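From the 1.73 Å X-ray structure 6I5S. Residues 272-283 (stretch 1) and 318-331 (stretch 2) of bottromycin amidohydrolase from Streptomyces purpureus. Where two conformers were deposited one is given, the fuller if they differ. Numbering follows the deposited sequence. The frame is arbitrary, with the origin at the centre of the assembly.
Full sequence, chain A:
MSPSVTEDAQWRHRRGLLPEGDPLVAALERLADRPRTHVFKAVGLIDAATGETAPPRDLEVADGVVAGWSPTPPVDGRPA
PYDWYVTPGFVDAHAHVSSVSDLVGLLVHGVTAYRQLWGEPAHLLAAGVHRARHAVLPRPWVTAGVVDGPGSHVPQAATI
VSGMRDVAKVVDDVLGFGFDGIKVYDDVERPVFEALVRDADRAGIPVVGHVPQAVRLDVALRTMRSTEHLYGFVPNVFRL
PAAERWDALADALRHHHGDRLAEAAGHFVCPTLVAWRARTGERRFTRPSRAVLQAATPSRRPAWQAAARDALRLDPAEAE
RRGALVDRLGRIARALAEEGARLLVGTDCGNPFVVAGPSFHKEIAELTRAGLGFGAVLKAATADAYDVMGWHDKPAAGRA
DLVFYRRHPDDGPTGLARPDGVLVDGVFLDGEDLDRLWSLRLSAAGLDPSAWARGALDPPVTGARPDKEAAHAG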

# COMPACT_ATOMS: atom_id res chain seq x y z
N THR A 272 -5.04 -7.38 1.60
CA THR A 272 -5.27 -6.36 2.62
C THR A 272 -5.78 -6.97 3.92
O THR A 272 -6.81 -6.58 4.46
CB THR A 272 -6.20 -5.24 2.15
OG1 THR A 272 -7.52 -5.71 1.94
CG2 THR A 272 -5.73 -4.63 0.85
N LEU A 273 -4.96 -7.87 4.48
CA LEU A 273 -5.39 -8.57 5.69
C LEU A 273 -5.52 -7.60 6.86
O LEU A 273 -6.43 -7.75 7.71
CB LEU A 273 -4.41 -9.69 6.03
CG LEU A 273 -4.36 -10.76 4.95
CD1 LEU A 273 -3.14 -11.68 5.22
CD2 LEU A 273 -5.65 -11.64 4.89
N VAL A 274 -4.62 -6.62 6.93
CA VAL A 274 -4.67 -5.61 8.00
C VAL A 274 -6.00 -4.87 8.01
O VAL A 274 -6.50 -4.51 9.09
CB VAL A 274 -3.49 -4.63 7.89
CG1 VAL A 274 -3.48 -3.89 6.54
CG2 VAL A 274 -3.47 -3.65 9.08
N ALA A 275 -6.58 -4.63 6.84
CA ALA A 275 -7.89 -3.96 6.77
C ALA A 275 -9.05 -4.88 7.18
O ALA A 275 -9.97 -4.45 7.89
CB ALA A 275 -8.10 -3.42 5.33
N TRP A 276 -9.05 -6.13 6.71
CA TRP A 276 -9.99 -7.13 7.25
C TRP A 276 -9.94 -7.18 8.78
O TRP A 276 -10.98 -7.17 9.45
CB TRP A 276 -9.64 -8.50 6.69
CG TRP A 276 -10.21 -8.89 5.36
CD1 TRP A 276 -9.52 -8.95 4.16
CD2 TRP A 276 -11.54 -9.32 5.09
NE1 TRP A 276 -10.35 -9.43 3.16
CE2 TRP A 276 -11.59 -9.67 3.71
CE3 TRP A 276 -12.68 -9.50 5.89
CZ2 TRP A 276 -12.76 -10.16 3.10
CZ3 TRP A 276 -13.83 -10.02 5.29
CH2 TRP A 276 -13.86 -10.31 3.89
N ARG A 277 -8.73 -7.26 9.33
CA ARG A 277 -8.55 -7.32 10.78
C ARG A 277 -9.16 -6.10 11.46
O ARG A 277 -9.87 -6.21 12.44
CB ARG A 277 -7.04 -7.40 11.07
CG ARG A 277 -6.61 -7.51 12.56
CD ARG A 277 -6.81 -8.95 13.11
NE ARG A 277 -5.99 -9.88 12.35
CZ ARG A 277 -6.11 -11.21 12.47
NH1 ARG A 277 -5.36 -12.01 11.75
NH2 ARG A 277 -7.01 -11.73 13.28
N ALA A 278 -8.88 -4.91 10.93
CA ALA A 278 -9.45 -3.72 11.55
C ALA A 278 -10.97 -3.66 11.46
O ALA A 278 -11.62 -3.18 12.39
CB ALA A 278 -8.81 -2.46 10.91
N ARG A 279 -11.58 -4.19 10.39
CA ARG A 279 -13.04 -4.17 10.26
C ARG A 279 -13.75 -5.08 11.27
O ARG A 279 -14.96 -4.92 11.48
CB ARG A 279 -13.46 -4.57 8.82
CG ARG A 279 -13.01 -3.57 7.74
CD ARG A 279 -13.20 -4.13 6.30
NE ARG A 279 -12.41 -3.43 5.27
CZ ARG A 279 -11.98 -3.97 4.11
NH1 ARG A 279 -12.24 -5.23 3.79
NH2 ARG A 279 -11.25 -3.24 3.29
N THR A 280 -13.05 -6.06 11.85
CA THR A 280 -13.69 -7.00 12.77
C THR A 280 -14.07 -6.34 14.08
O THR A 280 -14.98 -6.82 14.76
CB THR A 280 -12.78 -8.17 13.14
OG1 THR A 280 -11.64 -7.70 13.85
CG2 THR A 280 -12.41 -9.03 11.95
N GLY A 281 -13.38 -5.27 14.45
CA GLY A 281 -13.55 -4.70 15.77
C GLY A 281 -12.71 -5.35 16.85
O GLY A 281 -12.82 -4.95 18.01
N GLU A 282 -11.87 -6.32 16.49
CA GLU A 282 -10.93 -6.92 17.43
C GLU A 282 -9.89 -5.88 17.86
O GLU A 282 -9.65 -4.86 17.19
CB GLU A 282 -10.19 -8.12 16.82
CG GLU A 282 -9.24 -7.74 15.65
CD GLU A 282 -7.80 -7.42 16.07
OE1 GLU A 282 -7.25 -6.35 15.66
OE2 GLU A 282 -7.21 -8.23 16.81
N ARG A 283 -9.23 -6.17 18.97
CA ARG A 283 -8.29 -5.21 19.53
C ARG A 283 -6.86 -5.74 19.61
O ARG A 283 -5.93 -4.95 19.79
CB ARG A 283 -8.78 -4.79 20.92
CG ARG A 283 -10.22 -4.27 20.90
CD ARG A 283 -10.78 -3.96 22.31
NE ARG A 283 -10.28 -2.69 22.80
CZ ARG A 283 -10.73 -2.07 23.88
NH1 ARG A 283 -10.19 -0.91 24.24
NH2 ARG A 283 -11.71 -2.61 24.58
N GLU A 318 -17.02 -12.77 20.52
CA GLU A 318 -17.28 -12.53 19.10
C GLU A 318 -16.05 -11.94 18.43
O GLU A 318 -15.75 -12.27 17.28
CB GLU A 318 -18.46 -11.59 18.94
CG GLU A 318 -18.78 -11.19 17.50
CD GLU A 318 -19.17 -12.34 16.61
OE1 GLU A 318 -19.36 -13.49 17.11
OE2 GLU A 318 -19.32 -12.09 15.41
N ALA A 319 -15.30 -11.09 19.14
CA ALA A 319 -14.06 -10.55 18.59
C ALA A 319 -13.09 -11.69 18.27
O ALA A 319 -12.45 -11.69 17.21
CB ALA A 319 -13.45 -9.56 19.59
N GLU A 320 -12.94 -12.63 19.20
CA GLU A 320 -12.13 -13.84 18.99
C GLU A 320 -12.62 -14.65 17.79
O GLU A 320 -11.81 -15.16 17.01
CB GLU A 320 -12.12 -14.73 20.25
CG GLU A 320 -11.56 -14.07 21.47
CD GLU A 320 -10.08 -13.83 21.36
OE1 GLU A 320 -9.50 -14.11 20.29
OE2 GLU A 320 -9.48 -13.37 22.35
N ARG A 321 -13.94 -14.79 17.64
CA ARG A 321 -14.45 -15.55 16.50
C ARG A 321 -14.07 -14.86 15.20
O ARG A 321 -13.65 -15.50 14.24
CB ARG A 321 -15.97 -15.71 16.59
CG ARG A 321 -16.57 -16.51 15.45
CD ARG A 321 -18.09 -16.58 15.56
NE ARG A 321 -18.75 -15.43 14.93
CZ ARG A 321 -19.47 -15.47 13.81
NH1 ARG A 321 -20.03 -14.36 13.36
NH2 ARG A 321 -19.65 -16.61 13.14
N ARG A 322 -14.25 -13.55 15.15
CA ARG A 322 -13.93 -12.81 13.92
C ARG A 322 -12.44 -12.84 13.64
O ARG A 322 -12.01 -12.99 12.48
CB ARG A 322 -14.44 -11.39 14.02
CG ARG A 322 -15.95 -11.35 14.17
CD ARG A 322 -16.38 -9.90 14.29
NE ARG A 322 -17.81 -9.79 14.59
CZ ARG A 322 -18.45 -8.63 14.74
NH1 ARG A 322 -17.79 -7.48 14.62
NH2 ARG A 322 -19.74 -8.62 15.01
N GLY A 323 -11.61 -12.70 14.69
CA GLY A 323 -10.17 -12.79 14.47
C GLY A 323 -9.75 -14.11 13.86
O GLY A 323 -8.88 -14.15 12.98
N ALA A 324 -10.36 -15.22 14.32
CA ALA A 324 -10.08 -16.53 13.74
C ALA A 324 -10.46 -16.59 12.25
O ALA A 324 -9.80 -17.29 11.47
CB ALA A 324 -10.81 -17.62 14.50
N LEU A 325 -11.54 -15.92 11.86
CA LEU A 325 -11.88 -15.90 10.42
C LEU A 325 -10.81 -15.15 9.61
O LEU A 325 -10.44 -15.57 8.51
CB LEU A 325 -13.27 -15.29 10.22
CG LEU A 325 -14.43 -16.02 10.91
CD1 LEU A 325 -15.70 -15.21 10.79
CD2 LEU A 325 -14.62 -17.38 10.33
N VAL A 326 -10.30 -14.04 10.13
CA VAL A 326 -9.26 -13.32 9.40
C VAL A 326 -7.98 -14.12 9.38
O VAL A 326 -7.25 -14.10 8.38
CB VAL A 326 -9.09 -11.92 9.98
CG1 VAL A 326 -7.97 -11.17 9.30
CG2 VAL A 326 -10.38 -11.16 9.86
N ASP A 327 -7.68 -14.89 10.45
CA ASP A 327 -6.55 -15.80 10.40
C ASP A 327 -6.68 -16.77 9.23
O ASP A 327 -5.71 -17.08 8.54
CB ASP A 327 -6.43 -16.58 11.71
CG ASP A 327 -5.98 -15.72 12.90
OD1 ASP A 327 -5.41 -14.61 12.71
OD2 ASP A 327 -6.15 -16.20 14.04
N ARG A 328 -7.88 -17.32 9.03
CA ARG A 328 -8.13 -18.23 7.91
C ARG A 328 -7.94 -17.54 6.57
O ARG A 328 -7.46 -18.16 5.62
CB ARG A 328 -9.54 -18.82 8.00
CG ARG A 328 -9.68 -19.80 9.21
CD ARG A 328 -10.99 -20.54 9.25
NE ARG A 328 -11.11 -21.41 8.09
CZ ARG A 328 -12.21 -22.04 7.75
NH1 ARG A 328 -13.30 -21.90 8.50
NH2 ARG A 328 -12.23 -22.80 6.66
N LEU A 329 -8.36 -16.28 6.46
CA LEU A 329 -8.07 -15.48 5.25
C LEU A 329 -6.57 -15.41 4.98
O LEU A 329 -6.11 -15.54 3.83
CB LEU A 329 -8.65 -14.08 5.38
CG LEU A 329 -10.19 -13.94 5.42
CD1 LEU A 329 -10.61 -12.49 5.42
CD2 LEU A 329 -10.83 -14.60 4.23
N GLY A 330 -5.77 -15.26 6.04
CA GLY A 330 -4.34 -15.24 5.86
C GLY A 330 -3.82 -16.56 5.37
O GLY A 330 -2.93 -16.61 4.51
N ARG A 331 -4.36 -17.68 5.90
CA ARG A 331 -3.95 -18.99 5.40
C ARG A 331 -4.36 -19.19 3.95
O ARG A 331 -3.65 -19.85 3.19
CB ARG A 331 -4.49 -20.10 6.31
CG ARG A 331 -3.84 -20.04 7.72
CD ARG A 331 -4.01 -21.36 8.44
NE ARG A 331 -5.37 -21.56 8.93
CZ ARG A 331 -5.86 -20.99 10.02
NH1 ARG A 331 -5.10 -20.18 10.76
NH2 ARG A 331 -7.11 -21.23 10.39

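Helix 273-280 packs nearly antiparallel against helix 318-331. Their N-to-C directions make an angle of 166°, and the axes come within 9.4 Å. The contact buries 603 Å² in all.

The apolar part centres on Val326. Its side chain sits as a knob among Leu273, Trp276, Arg277 and Thr280. Val326 CG2 lies 3.6 Å from Thr280 CG2, and Val326 CG1 lies 4.1 Å from Trp276 CB. Leu329 CD1 sits over one face of the Trp276 indole, 3.4 Å from the centroid of the five-membered ring and 16° off its normal, a CH-pi contact. Leu273 CD2 reaches Leu329 CB at 3.9 Å and Gly330 N at 3.8 Å.

One salt bridge joins the helices. Arg277 NH1 donates to Asp327 OD1 at 2.8 Å, near the guanidinium plane. Asp327 CB points away, but the carboxylate turns back to meet the arginine. Val326 CG1 covers one guanidinium face.

Two backbone carbonyls also accept arginine hydrogen bonds. Arg277 NH2 bonds weakly to Gly323 O at 3.1 Å. Arg322 NH1 bonds to Thr280 O at 2.9 Å. Within stretch 2, Arg322 NE also forms a salt bridge with Glu318 OE2 at 2.9 Å; chi2 to chi4 of Arg322 are all near 180°.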